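Local atomic coordinates of probable ss-1,3-N-acetylglucosaminyltransferase (Staphylococcus aureus subsp. aureus N315, PDB entry 6H21), a protein that is probably a glycosyltransferase of family 2, with a GT-A-type domain joined to a helical linker domain like that of TarS. Residues A161-S173 against Q269-H281. Sequence-based numbering, arbitrary orientation.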
ATOM      1  N   ALA C 161     -21.863  10.794  33.335  1.00 44.42           N
ATOM      2  CA  ALA C 161     -21.076  10.834  32.116  1.00 43.61           C
ATOM      3  C   ALA C 161     -21.229   9.522  31.344  1.00 43.39           C
ATOM      4  O   ALA C 161     -21.667   8.500  31.886  1.00 43.07           O
ATOM      5  CB  ALA C 161     -19.633  11.118  32.442  1.00 42.61           C
ATOM      6  N   ASP C 162     -20.862   9.589  30.064  1.00 43.20           N
ATOM      7  CA  ASP C 162     -20.904   8.475  29.140  1.00 43.43           C
ATOM      8  C   ASP C 162     -19.456   8.147  28.744  1.00 41.54           C
ATOM      9  O   ASP C 162     -18.662   9.059  28.473  1.00 41.48           O
ATOM     10  CB  ASP C 162     -21.787   8.845  27.942  1.00 45.13           C
ATOM     11  CG  ASP C 162     -22.067   7.713  26.967  1.00 46.30           C
ATOM     12  OD1 ASP C 162     -22.846   6.809  27.343  1.00 48.66           O
ATOM     13  OD2 ASP C 162     -21.519   7.744  25.834  1.00 46.57           O
ATOM     14  N   ILE C 163     -19.122   6.856  28.676  1.00 40.16           N
ATOM     15  CA  ILE C 163     -17.772   6.438  28.302  1.00 39.22           C
ATOM     16  C   ILE C 163     -17.401   7.062  26.940  1.00 39.08           C
ATOM     17  O   ILE C 163     -16.334   7.643  26.795  1.00 38.93           O
ATOM     18  CB  ILE C 163     -17.641   4.898  28.327  1.00 38.50           C
ATOM     19  CG1 ILE C 163     -17.726   4.355  29.754  1.00 38.89           C
ATOM     20  CG2 ILE C 163     -16.354   4.461  27.651  1.00 37.62           C
ATOM     21  CD1 ILE C 163     -17.875   2.869  29.861  1.00 38.77           C
ATOM     22  N   ILE C 164     -18.315   7.004  25.969  1.00 39.69           N
ATOM     23  CA  ILE C 164     -18.020   7.410  24.613  1.00 39.90           C
ATOM     24  C   ILE C 164     -18.137   8.938  24.458  1.00 40.78           C
ATOM     25  O   ILE C 164     -17.184   9.583  23.996  1.00 40.34           O
ATOM     26  CB  ILE C 164     -18.891   6.611  23.625  1.00 40.58           C
ATOM     27  CG1 ILE C 164     -18.418   5.155  23.585  1.00 39.59           C
ATOM     28  CG2 ILE C 164     -18.890   7.236  22.237  1.00 41.02           C
ATOM     29  CD1 ILE C 164     -19.377   4.221  22.896  1.00 40.02           C
ATOM     30  N   ASP C 165     -19.262   9.532  24.858  1.00 41.72           N
ATOM     31  CA  ASP C 165     -19.485  10.957  24.659  1.00 43.23           C
ATOM     32  C   ASP C 165     -18.503  11.810  25.477  1.00 42.11           C
ATOM     33  O   ASP C 165     -18.281  12.953  25.132  1.00 42.55           O
ATOM     34  CB  ASP C 165     -20.895  11.398  25.057  1.00 46.03           C
ATOM     35  CG  ASP C 165     -22.032  10.720  24.311  1.00 48.47           C
ATOM     36  OD1 ASP C 165     -21.807  10.183  23.196  1.00 49.33           O
ATOM     37  OD2 ASP C 165     -23.155  10.752  24.849  1.00 52.65           O
ATOM     38  N   ASN C 166     -17.978  11.297  26.595  1.00 40.52           N
ATOM     39  CA  ASN C 166     -17.147  12.096  27.482  1.00 40.03           C
ATOM     40  C   ASN C 166     -15.707  11.576  27.472  1.00 38.78           C
ATOM     41  O   ASN C 166     -14.899  11.926  28.364  1.00 38.36           O
ATOM     42  CB  ASN C 166     -17.722  12.119  28.897  1.00 40.50           C
ATOM     43  CG  ASN C 166     -19.121  12.701  28.964  1.00 42.06           C
ATOM     44  OD1 ASN C 166     -20.086  11.976  29.237  1.00 42.68           O
ATOM     45  ND2 ASN C 166     -19.236  14.003  28.735  1.00 42.43           N
ATOM     46  N   SER C 167     -15.401  10.714  26.495  1.00 37.74           N
ATOM     47  CA  SER C 167     -14.031  10.395  26.128  1.00 36.86           C
ATOM     48  C   SER C 167     -13.274   9.745  27.294  1.00 35.73           C
ATOM     49  O   SER C 167     -12.103  10.042  27.488  1.00 34.79           O
ATOM     50  CB  SER C 167     -13.303  11.641  25.667  1.00 37.42           C
ATOM     51  OG  SER C 167     -13.862  12.141  24.461  1.00 38.64           O
ATOM     52  N   ILE C 168     -13.933   8.836  28.030  1.00 35.57           N
ATOM     53  CA  ILE C 168     -13.361   8.296  29.272  1.00 35.17           C
ATOM     54  C   ILE C 168     -12.232   7.313  28.933  1.00 34.24           C
ATOM     55  O   ILE C 168     -11.295   7.187  29.718  1.00 33.75           O
ATOM     56  CB  ILE C 168     -14.447   7.682  30.188  1.00 35.55           C
ATOM     57  CG1 ILE C 168     -15.552   8.697  30.472  1.00 36.71           C
ATOM     58  CG2 ILE C 168     -13.858   7.135  31.485  1.00 35.18           C
ATOM     59  CD1 ILE C 168     -16.549   8.247  31.516  1.00 37.34           C
ATOM     60  N   PHE C 169     -12.273   6.677  27.751  1.00 33.79           N
ATOM     61  CA  PHE C 169     -11.197   5.757  27.356  1.00 33.37           C
ATOM     62  C   PHE C 169      -9.863   6.481  27.118  1.00 32.83           C
ATOM     63  O   PHE C 169      -8.848   5.827  26.957  1.00 32.24           O
ATOM     64  CB  PHE C 169     -11.551   4.971  26.094  1.00 33.54           C
ATOM     65  CG  PHE C 169     -12.443   3.782  26.322  1.00 33.64           C
ATOM     66  CD1 PHE C 169     -12.609   3.226  27.575  1.00 34.41           C
ATOM     67  CD2 PHE C 169     -13.115   3.211  25.257  1.00 34.01           C
ATOM     68  CE1 PHE C 169     -13.455   2.141  27.764  1.00 34.92           C
ATOM     69  CE2 PHE C 169     -13.940   2.109  25.440  1.00 34.31           C
ATOM     70  CZ  PHE C 169     -14.090   1.562  26.687  1.00 34.54           C
ATOM     71  N   TYR C 170      -9.866   7.815  27.135  1.00 32.96           N
ATOM     72  CA  TYR C 170      -8.643   8.595  26.984  1.00 33.15           C
ATOM     73  C   TYR C 170      -8.163   9.137  28.340  1.00 33.27           C
ATOM     74  O   TYR C 170      -7.286   9.965  28.381  1.00 33.66           O
ATOM     75  CB  TYR C 170      -8.889   9.705  25.952  1.00 33.70           C
ATOM     76  CG  TYR C 170      -9.144   9.142  24.579  1.00 33.59           C
ATOM     77  CD1 TYR C 170     -10.395   8.659  24.234  1.00 33.77           C
ATOM     78  CD2 TYR C 170      -8.120   9.009  23.657  1.00 33.47           C
ATOM     79  CE1 TYR C 170     -10.633   8.092  22.994  1.00 33.60           C
ATOM     80  CE2 TYR C 170      -8.343   8.450  22.411  1.00 33.30           C
ATOM     81  CZ  TYR C 170      -9.600   7.987  22.079  1.00 33.25           C
ATOM     82  OH  TYR C 170      -9.826   7.433  20.853  1.00 33.12           O
ATOM     83  N   ALA C 171      -8.762   8.669  29.437  1.00 33.10           N
ATOM     84  CA  ALA C 171      -8.466   9.140  30.784  1.00 33.41           C
ATOM     85  C   ALA C 171      -8.606   7.969  31.766  1.00 33.00           C
ATOM     86  O   ALA C 171      -9.439   7.972  32.665  1.00 33.40           O
ATOM     87  CB  ALA C 171      -9.393  10.286  31.134  1.00 34.16           C
ATOM     88  N   LEU C 172      -7.742   6.974  31.592  1.00 32.51           N
ATOM     89  CA  LEU C 172      -7.891   5.688  32.219  1.00 32.33           C
ATOM     90  C   LEU C 172      -6.912   5.491  33.385  1.00 32.13           C
ATOM     91  O   LEU C 172      -6.814   4.374  33.914  1.00 32.43           O
ATOM     92  CB  LEU C 172      -7.685   4.624  31.141  1.00 32.08           C
ATOM     93  CG  LEU C 172      -8.844   4.437  30.176  1.00 32.24           C
ATOM     94  CD1 LEU C 172      -8.498   3.360  29.162  1.00 32.06           C
ATOM     95  CD2 LEU C 172     -10.140   4.113  30.897  1.00 32.59           C
ATOM     96  N   SER C 173      -6.246   6.549  33.846  1.00 32.11           N
ATOM     97  CA  SER C 173      -5.442   6.449  35.088  1.00 32.24           C
ATOM     98  C   SER C 173      -6.391   6.133  36.250  1.00 32.38           C
ATOM     99  O   SER C 173      -7.586   6.403  36.173  1.00 32.44           O
ATOM    100  CB  SER C 173      -4.647   7.702  35.377  1.00 32.62           C
ATOM    101  OG  SER C 173      -5.442   8.679  36.033  1.00 32.67           O
ATOM    102  N   GLN C 269     -19.231  -1.972  20.208  1.00 34.16           N
ATOM    103  CA  GLN C 269     -18.997  -0.532  20.100  1.00 34.27           C
ATOM    104  C   GLN C 269     -17.899  -0.107  21.078  1.00 33.35           C
ATOM    105  O   GLN C 269     -17.014   0.634  20.707  1.00 32.63           O
ATOM    106  CB  GLN C 269     -20.265   0.265  20.384  1.00 36.00           C
ATOM    107  CG  GLN C 269     -20.066   1.762  20.208  1.00 36.71           C
ATOM    108  CD  GLN C 269     -21.234   2.547  20.744  1.00 38.89           C
ATOM    109  OE1 GLN C 269     -21.701   2.323  21.864  1.00 40.69           O
ATOM    110  NE2 GLN C 269     -21.720   3.474  19.936  1.00 40.06           N
ATOM    111  N   LEU C 270     -17.993  -0.556  22.335  1.00 33.14           N
ATOM    112  CA  LEU C 270     -16.989  -0.187  23.339  1.00 32.59           C
ATOM    113  C   LEU C 270     -15.602  -0.722  22.940  1.00 31.51           C
ATOM    114  O   LEU C 270     -14.604  -0.043  23.107  1.00 30.99           O
ATOM    115  CB  LEU C 270     -17.432  -0.733  24.697  1.00 32.98           C
ATOM    116  CG  LEU C 270     -18.599   0.012  25.335  1.00 33.96           C
ATOM    117  CD1 LEU C 270     -19.162  -0.786  26.495  1.00 34.59           C
ATOM    118  CD2 LEU C 270     -18.178   1.403  25.791  1.00 33.87           C
ATOM    119  N   ALA C 271     -15.566  -1.962  22.456  1.00 31.25           N
ATOM    120  CA  ALA C 271     -14.359  -2.625  22.010  1.00 30.58           C
ATOM    121  C   ALA C 271     -13.722  -1.861  20.835  1.00 30.15           C
ATOM    122  O   ALA C 271     -12.506  -1.691  20.799  1.00 29.39           O
ATOM    123  CB  ALA C 271     -14.689  -4.048  21.647  1.00 30.76           C
ATOM    124  N   GLY C 272     -14.551  -1.390  19.889  1.00 30.51           N
ATOM    125  CA  GLY C 272     -14.096  -0.578  18.754  1.00 30.36           C
ATOM    126  C   GLY C 272     -13.539   0.773  19.184  1.00 30.55           C
ATOM    127  O   GLY C 272     -12.532   1.271  18.645  1.00 30.03           O
ATOM    128  N   LYS C 273     -14.214   1.415  20.139  1.00 31.49           N
ATOM    129  CA  LYS C 273     -13.729   2.678  20.667  1.00 31.95           C
ATOM    130  C   LYS C 273     -12.395   2.476  21.390  1.00 30.97           C
ATOM    131  O   LYS C 273     -11.505   3.343  21.312  1.00 30.50           O
ATOM    132  CB  LYS C 273     -14.786   3.312  21.569  1.00 33.69           C
ATOM    133  CG  LYS C 273     -16.049   3.733  20.823  1.00 35.42           C
ATOM    134  CD  LYS C 273     -15.814   4.805  19.778  1.00 36.77           C
ATOM    135  CE  LYS C 273     -16.970   4.890  18.799  1.00 38.80           C
ATOM    136  NZ  LYS C 273     -16.833   6.068  17.907  1.00 40.92           N
ATOM    137  N   TYR C 274     -12.233   1.338  22.073  1.00 30.44           N
ATOM    138  CA  TYR C 274     -10.969   1.073  22.769  1.00 29.89           C
ATOM    139  C   TYR C 274      -9.864   0.837  21.724  1.00 29.23           C
ATOM    140  O   TYR C 274      -8.736   1.317  21.886  1.00 28.88           O
ATOM    141  CB  TYR C 274     -11.036  -0.083  23.780  1.00 30.08           C
ATOM    142  CG  TYR C 274      -9.710  -0.208  24.478  1.00 29.95           C
ATOM    143  CD1 TYR C 274      -9.373   0.648  25.511  1.00 30.28           C
ATOM    144  CD2 TYR C 274      -8.728  -1.044  23.986  1.00 29.64           C
ATOM    145  CE1 TYR C 274      -8.112   0.625  26.092  1.00 30.35           C
ATOM    146  CE2 TYR C 274      -7.451  -1.048  24.528  1.00 29.90           C
ATOM    147  CZ  TYR C 274      -7.138  -0.217  25.590  1.00 30.15           C
ATOM    148  OH  TYR C 274      -5.875  -0.228  26.125  1.00 30.36           O
ATOM    149  N   THR C 275     -10.188   0.083  20.670  1.00 28.87           N
ATOM    150  CA  THR C 275      -9.235  -0.189  19.599  1.00 28.45           C
ATOM    151  C   THR C 275      -8.724   1.140  19.015  1.00 28.55           C
ATOM    152  O   THR C 275      -7.535   1.292  18.774  1.00 28.31           O
ATOM    153  CB  THR C 275      -9.830  -1.118  18.530  1.00 28.26           C
ATOM    154  OG1 THR C 275     -10.148  -2.387  19.111  1.00 28.20           O
ATOM    155  CG2 THR C 275      -8.868  -1.320  17.377  1.00 27.86           C
ATOM    156  N   THR C 276      -9.633   2.095  18.794  1.00 29.13           N
ATOM    157  CA  THR C 276      -9.289   3.422  18.300  1.00 29.67           C
ATOM    158  C   THR C 276      -8.297   4.090  19.258  1.00 29.87           C
ATOM    159  O   THR C 276      -7.259   4.587  18.837  1.00 29.66           O
ATOM    160  CB  THR C 276     -10.531   4.300  18.085  1.00 30.41           C
ATOM    161  OG1 THR C 276     -11.412   3.626  17.183  1.00 30.59           O
ATOM    162  CG2 THR C 276     -10.209   5.676  17.538  1.00 30.97           C
ATOM    163  N   ARG C 277      -8.621   4.084  20.553  1.00 30.24           N
ATOM    164  CA  ARG C 277      -7.736   4.643  21.569  1.00 30.68           C
ATOM    165  C   ARG C 277      -6.355   3.968  21.502  1.00 30.05           C
ATOM    166  O   ARG C 277      -5.324   4.646  21.613  1.00 30.09           O
ATOM    167  CB  ARG C 277      -8.364   4.497  22.961  1.00 31.49           C
ATOM    168  CG  ARG C 277      -7.472   4.969  24.101  1.00 32.51           C
ATOM    169  CD  ARG C 277      -6.735   3.826  24.761  1.00 33.30           C
ATOM    170  NE  ARG C 277      -5.522   4.318  25.406  1.00 35.05           N
ATOM    171  CZ  ARG C 277      -4.386   3.634  25.495  1.00 35.65           C
ATOM    172  NH1 ARG C 277      -3.311   4.235  25.983  1.00 37.66           N
ATOM    173  NH2 ARG C 277      -4.323   2.371  25.078  1.00 35.01           N
ATOM    174  N   LEU C 278      -6.331   2.645  21.341  1.00 29.46           N
ATOM    175  CA  LEU C 278      -5.084   1.882  21.327  1.00 29.51           C
ATOM    176  C   LEU C 278      -4.205   2.283  20.127  1.00 29.76           C
ATOM    177  O   LEU C 278      -2.982   2.481  20.235  1.00 29.74           O
ATOM    178  CB  LEU C 278      -5.437   0.393  21.295  1.00 29.14           C
ATOM    179  CG  LEU C 278      -4.262  -0.571  21.285  1.00 29.16           C
ATOM    180  CD1 LEU C 278      -3.462  -0.444  22.560  1.00 29.58           C
ATOM    181  CD2 LEU C 278      -4.734  -2.001  21.106  1.00 29.07           C
ATOM    182  N   LEU C 279      -4.828   2.386  18.960  1.00 30.05           N
ATOM    183  CA  LEU C 279      -4.131   2.795  17.739  1.00 30.52           C
ATOM    184  C   LEU C 279      -3.639   4.245  17.838  1.00 31.69           C
ATOM    185  O   LEU C 279      -2.607   4.560  17.265  1.00 32.20           O
ATOM    186  CB  LEU C 279      -5.074   2.606  16.548  1.00 30.48           C
ATOM    187  CG  LEU C 279      -5.313   1.147  16.167  1.00 29.94           C
ATOM    188  CD1 LEU C 279      -6.366   1.035  15.082  1.00 30.06           C
ATOM    189  CD2 LEU C 279      -4.015   0.483  15.720  1.00 29.93           C
ATOM    190  N   ARG C 280      -4.344   5.094  18.598  1.00 32.70           N
ATOM    191  CA  ARG C 280      -4.013   6.528  18.739  1.00 34.49           C
ATOM    192  C   ARG C 280      -2.913   6.783  19.782  1.00 34.40           C
ATOM    193  O   ARG C 280      -2.105   7.699  19.599  1.00 34.60           O
ATOM    194  CB  ARG C 280      -5.252   7.341  19.112  1.00 36.19           C
ATOM    195  CG  ARG C 280      -6.061   7.798  17.910  1.00 38.41           C
ATOM    196  CD  ARG C 280      -7.215   8.711  18.279  1.00 41.09           C
ATOM    197  NE  ARG C 280      -7.992   8.961  17.077  1.00 44.37           N
ATOM    198  CZ  ARG C 280      -9.302   9.195  17.041  1.00 47.46           C
ATOM    199  NH1 ARG C 280     -10.032   9.079  18.144  1.00 48.52           N
ATOM    200  NH2 ARG C 280      -9.864   9.553  15.897  1.00 46.69           N
ATOM    201  N   HIS C 281      -2.876   5.989  20.861  1.00 33.71           N
ATOM    202  CA  HIS C 281      -2.000   6.305  22.007  1.00 34.59           C
ATOM    203  C   HIS C 281      -1.287   5.071  22.565  1.00 34.21           C
ATOM    204  O   HIS C 281      -0.618   5.192  23.576  1.00 35.12           O
ATOM    205  CB  HIS C 281      -2.810   7.001  23.108  1.00 35.17           C
ATOM    206  CG  HIS C 281      -3.325   8.337  22.698  1.00 36.10           C
ATOM    207  ND1 HIS C 281      -2.481   9.372  22.323  1.00 37.94           N
ATOM    208  CD2 HIS C 281      -4.578   8.809  22.554  1.00 36.67           C
ATOM    209  CE1 HIS C 281      -3.195  10.422  21.970  1.00 38.17           C
ATOM    210  NE2 HIS C 281      -4.483  10.107  22.119  1.00 37.81           N
TER
HETATM  211  O   HOH W   1     -12.128   5.959  20.802  1.00 32.93           O
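Phe169 turns an edge of its ring to helix 264-281 and offers one face to the edge of the Tyr274 ring in a T-shaped stack, centroids 5.8 Å apart and planes at 84°. Ile163, from the same loop, sets CG2 over the centre of the opposite face, and the Phe169 edge runs up to the helix backbone, CE2 lying 3.2 Å from Leu270 O near the ring plane. Leu270 CD2 lies against both Phe169 CZ and Ile163 CG2. Ile164 crosses the aliphatic part of Lys273 at about a right angle, CG1 to CG 3.9 Å, while its CD1 abuts the amide of Gln269, whose OE1 accepts a hydrogen bond from Lys266 NZ. The loop joins strands 134-142 and 177-179 of the GT-A domain, and the helix belongs to the TarS-type linker, which is consistent with this packing being part of the interface between the two. Tyr170 slides antiparallel past Arg277: with Arg277 CG anti to its backbone N (chi1 176°), that methylene makes a CH-pi contact over the ring, 4.1 Å from its centroid. Arg280 NH1 donates to Tyr170 OH at 3.2 Å through a bent bond (143°), and one water links this hydroxyl to Lys273 O. His281 meets the Tyr170 ring rim to rim. Beyond Leu172, whose CD1 reaches the Tyr274 edge, Ser173 touches bound uridine-diphosphate-N-acetylglucosamine; Tyr274 OH hydrogen-bonds Gln200 on helix 198-207.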